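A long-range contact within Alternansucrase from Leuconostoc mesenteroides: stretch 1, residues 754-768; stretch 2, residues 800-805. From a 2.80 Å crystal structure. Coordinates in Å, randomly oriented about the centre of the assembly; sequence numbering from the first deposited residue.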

# COMPACT_ATOMS: atom_id res chain seq x y z
N TYR A 754 11.47 -1.62 8.05
CA TYR A 754 12.24 -1.92 6.86
C TYR A 754 12.75 -3.35 6.93
O TYR A 754 13.41 -3.70 7.88
CB TYR A 754 13.37 -0.91 6.65
CG TYR A 754 14.13 -1.14 5.36
CD1 TYR A 754 13.73 -0.56 4.17
CD2 TYR A 754 15.24 -1.95 5.34
CE1 TYR A 754 14.42 -0.78 2.99
CE2 TYR A 754 15.94 -2.18 4.17
CZ TYR A 754 15.53 -1.60 3.00
OH TYR A 754 16.26 -1.86 1.87
N ASP A 755 12.43 -4.13 5.89
CA ASP A 755 12.70 -5.57 5.81
C ASP A 755 12.16 -6.37 6.99
O ASP A 755 12.76 -7.37 7.40
CB ASP A 755 14.20 -5.83 5.64
CG ASP A 755 14.71 -5.42 4.27
OD1 ASP A 755 13.90 -4.94 3.46
OD2 ASP A 755 15.92 -5.58 4.00
N ALA A 756 11.01 -5.96 7.52
CA ALA A 756 10.37 -6.70 8.60
C ALA A 756 8.92 -6.99 8.25
O ALA A 756 8.53 -8.13 8.10
CB ALA A 756 10.48 -5.91 9.91
N GLN A 757 8.14 -5.92 8.12
CA GLN A 757 6.70 -6.00 7.88
C GLN A 757 6.32 -6.85 6.67
O GLN A 757 5.35 -7.60 6.72
CB GLN A 757 6.09 -4.60 7.71
CG GLN A 757 7.05 -3.42 7.86
CD GLN A 757 7.05 -2.49 6.69
OE1 GLN A 757 7.93 -1.65 6.57
NE2 GLN A 757 6.09 -2.65 5.81
N ASP A 758 7.05 -6.70 5.57
CA ASP A 758 6.73 -7.48 4.37
C ASP A 758 7.09 -8.96 4.50
O ASP A 758 6.23 -9.84 4.35
CB ASP A 758 7.35 -6.84 3.12
CG ASP A 758 6.53 -5.66 2.59
OD1 ASP A 758 5.51 -5.27 3.23
OD2 ASP A 758 6.91 -5.12 1.53
N PRO A 759 8.36 -9.27 4.80
CA PRO A 759 8.68 -10.68 5.06
C PRO A 759 7.76 -11.40 6.07
O PRO A 759 7.30 -12.51 5.80
CB PRO A 759 10.10 -10.59 5.59
CG PRO A 759 10.69 -9.42 4.87
CD PRO A 759 9.57 -8.45 4.66
N ILE A 760 7.50 -10.79 7.22
CA ILE A 760 6.63 -11.42 8.22
C ILE A 760 5.25 -11.75 7.64
O ILE A 760 4.69 -12.80 7.93
CB ILE A 760 6.56 -10.58 9.52
CG1 ILE A 760 7.78 -10.86 10.38
CG2 ILE A 760 5.32 -10.91 10.34
CD1 ILE A 760 8.47 -9.63 10.92
N ARG A 761 4.71 -10.86 6.81
CA ARG A 761 3.40 -11.09 6.19
C ARG A 761 3.50 -12.08 5.01
O ARG A 761 2.66 -12.96 4.89
CB ARG A 761 2.75 -9.77 5.76
CG ARG A 761 2.29 -8.95 6.95
CD ARG A 761 1.64 -7.64 6.58
NE ARG A 761 2.61 -6.73 5.95
CZ ARG A 761 2.36 -5.46 5.60
NH1 ARG A 761 1.17 -4.94 5.82
NH2 ARG A 761 3.31 -4.73 5.04
N LYS A 762 4.52 -11.95 4.16
CA LYS A 762 4.74 -12.91 3.05
C LYS A 762 4.79 -14.32 3.59
O LYS A 762 4.27 -15.24 2.97
CB LYS A 762 6.04 -12.65 2.29
CG LYS A 762 6.20 -11.24 1.74
CD LYS A 762 6.74 -11.19 0.31
CE LYS A 762 7.21 -9.77 -0.08
NZ LYS A 762 8.40 -9.26 0.69
N ALA A 763 5.40 -14.49 4.76
CA ALA A 763 5.47 -15.79 5.42
C ALA A 763 4.08 -16.30 5.80
O ALA A 763 3.76 -17.46 5.59
CB ALA A 763 6.35 -15.71 6.64
N MET A 764 3.24 -15.41 6.32
CA MET A 764 1.86 -15.76 6.70
C MET A 764 1.02 -16.13 5.47
O MET A 764 0.25 -17.08 5.50
CB MET A 764 1.20 -14.60 7.45
CG MET A 764 1.90 -14.30 8.76
SD MET A 764 1.33 -12.85 9.65
CE MET A 764 -0.29 -13.41 10.24
N ILE A 765 1.24 -15.40 4.38
CA ILE A 765 0.56 -15.63 3.10
C ILE A 765 0.96 -16.97 2.52
O ILE A 765 0.12 -17.76 2.10
CB ILE A 765 0.89 -14.50 2.08
CG1 ILE A 765 0.37 -13.15 2.60
CG2 ILE A 765 0.24 -14.79 0.74
CD1 ILE A 765 0.75 -11.93 1.79
N ASP A 766 2.26 -17.24 2.51
CA ASP A 766 2.79 -18.49 1.97
C ASP A 766 2.28 -19.74 2.69
O ASP A 766 2.22 -20.79 2.09
CB ASP A 766 4.32 -18.48 2.04
CG ASP A 766 4.97 -19.29 0.93
OD1 ASP A 766 4.63 -19.08 -0.26
OD2 ASP A 766 5.84 -20.11 1.26
N HIS A 767 1.94 -19.62 3.97
CA HIS A 767 1.43 -20.75 4.75
C HIS A 767 -0.11 -20.69 4.94
O HIS A 767 -0.67 -21.37 5.80
CB HIS A 767 2.16 -20.83 6.11
CG HIS A 767 3.56 -21.36 6.01
ND1 HIS A 767 4.60 -20.62 5.48
CD2 HIS A 767 4.09 -22.55 6.38
CE1 HIS A 767 5.71 -21.34 5.51
NE2 HIS A 767 5.43 -22.51 6.06
N GLY A 768 -0.77 -19.90 4.10
CA GLY A 768 -2.23 -19.82 4.10
C GLY A 768 -2.88 -19.21 5.33
O GLY A 768 -4.07 -19.39 5.55
N LYS A 800 17.12 -18.42 2.40
CA LYS A 800 16.11 -17.66 3.11
C LYS A 800 15.04 -17.21 2.14
O LYS A 800 15.33 -16.57 1.11
CB LYS A 800 16.75 -16.45 3.81
CG LYS A 800 17.55 -16.82 5.05
CD LYS A 800 18.62 -15.79 5.40
CE LYS A 800 19.76 -16.36 6.24
NZ LYS A 800 19.33 -17.42 7.21
N LYS A 801 13.81 -17.55 2.45
CA LYS A 801 12.69 -17.21 1.60
C LYS A 801 12.13 -15.83 1.95
O LYS A 801 11.84 -15.03 1.06
CB LYS A 801 11.61 -18.30 1.65
CG LYS A 801 10.72 -18.29 0.42
CD LYS A 801 9.60 -19.31 0.38
CE LYS A 801 8.74 -19.06 -0.86
NZ LYS A 801 7.47 -19.84 -0.89
N TYR A 802 11.96 -15.55 3.24
CA TYR A 802 11.41 -14.29 3.69
C TYR A 802 12.49 -13.41 4.30
O TYR A 802 12.52 -12.19 4.07
CB TYR A 802 10.32 -14.52 4.72
CG TYR A 802 9.43 -15.72 4.43
CD1 TYR A 802 8.57 -15.72 3.34
CD2 TYR A 802 9.47 -16.84 5.25
CE1 TYR A 802 7.76 -16.82 3.08
CE2 TYR A 802 8.67 -17.94 5.00
CZ TYR A 802 7.82 -17.94 3.92
OH TYR A 802 7.04 -19.06 3.70
N ASN A 803 13.42 -14.03 5.02
CA ASN A 803 14.46 -13.31 5.76
C ASN A 803 15.63 -12.82 4.89
O ASN A 803 15.81 -13.25 3.74
CB ASN A 803 15.03 -14.19 6.87
CG ASN A 803 14.08 -14.37 8.01
OD1 ASN A 803 14.30 -13.81 9.08
ND2 ASN A 803 12.99 -15.12 7.79
N ASP A 804 16.42 -11.93 5.48
CA ASP A 804 17.57 -11.32 4.83
C ASP A 804 18.84 -12.13 4.99
O ASP A 804 19.11 -12.71 6.05
CB ASP A 804 17.84 -9.94 5.41
CG ASP A 804 16.98 -8.86 4.81
OD1 ASP A 804 16.06 -9.18 4.04
OD2 ASP A 804 17.25 -7.67 5.08
N TYR A 805 19.64 -12.12 3.93
CA TYR A 805 20.94 -12.78 3.89
C TYR A 805 22.03 -11.89 4.46
O TYR A 805 21.90 -10.67 4.42
CB TYR A 805 21.31 -13.14 2.44
CG TYR A 805 20.38 -14.13 1.79
CD1 TYR A 805 20.62 -15.50 1.91
CD2 TYR A 805 19.27 -13.72 1.05
CE1 TYR A 805 19.76 -16.42 1.33
CE2 TYR A 805 18.41 -14.63 0.48
CZ TYR A 805 18.66 -15.98 0.63
OH TYR A 805 17.81 -16.90 0.04

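Stretch 1 is mostly helix, running from Gln-757 to Asp-766. Ala-756 sits at the N-cap position, and His-767 is the first residue to leave helical phi/psi. Stretch 2 has no regular helix or strand. The helix is held by backbone bonds of the i to i-4 kind, such as Ala-763 N to Pro-759 O at 2.9 Å and Asp-766 N to Lys-762 O at 2.9 Å. The bond from Met-764 N to Ile-760 O is weak, at 3.4 Å. Gly-768 has a phi of 67°, a positive value that by itself favours glycine. Its N donates to Ile-765 O at 3.1 Å.

The two backbones come close at Pro-759 and Tyr-802, where the CA atoms are 4.7 Å apart. They are wider apart at Asp-755 and Asp-804, with 7.6 Å between CA atoms. No backbone-to-backbone hydrogen bond joins the stretches. The contact therefore rests on side chains and on packing against backbone atoms.

Tyr-802 is the centre of it. It has the largest covered area of any residue here, 139 Å² of the 388 Å² summed over both sides. Its CA-to-CB bond points toward the helix, and chi1 is -38°, in the m range. The ring lies along the helix surface. The methyl group of Ala-763 packs over its face: CB is 3.5 Å from the centroid of the Tyr-802 ring and only 10° off the ring normal. This is a CH-pi contact. The ring also comes close to the helix backbone: Ala-763 CA is 3.4 Å from Tyr-802 CE1. Nearer the start of the helix, Pro-759 CB packs 4.0 Å from Tyr-802 CB. The same Pro-759 CB is 3.3 Å from Tyr-802 O.

The hydroxyl of Tyr-802 reaches the last turn of the helix. Tyr-802 OH donates a hydrogen bond to Asp-766 OD2 at 2.9 Å. The same carboxylate oxygen takes a second bond from Lys-801, whose NZ lies 2.7 Å from Asp-766 OD2 and forms a salt bridge with it. The Lys-801 side chain is extended, with all four chi angles t, and this carries the ammonium group to the aspartate. Neighbouring residues of stretch 2 thus converge on one oxygen.

His-767 flanks this site. Its CE1 is 3.2 Å from Tyr-802 OH, which lies at the edge of the imidazole, near its plane. His-767 ND1 donates to Ala-763 O at 3.3 Å, which ties the ring back to the helix.

At the other end, Asp-755 and Asp-804 meet. Asp-755 OD2 and Asp-804 OD2 are only 2.7 Å apart. Two charged carboxylates would repel at this distance, so one acid group probably holds a proton. Asp-755 OD2 is also hydrogen-bonded elsewhere in the structure.

On the helix itself, Arg-761 NH2 forms a salt bridge with Asp-758 OD1 at 2.9 Å. Neither residue touches stretch 2.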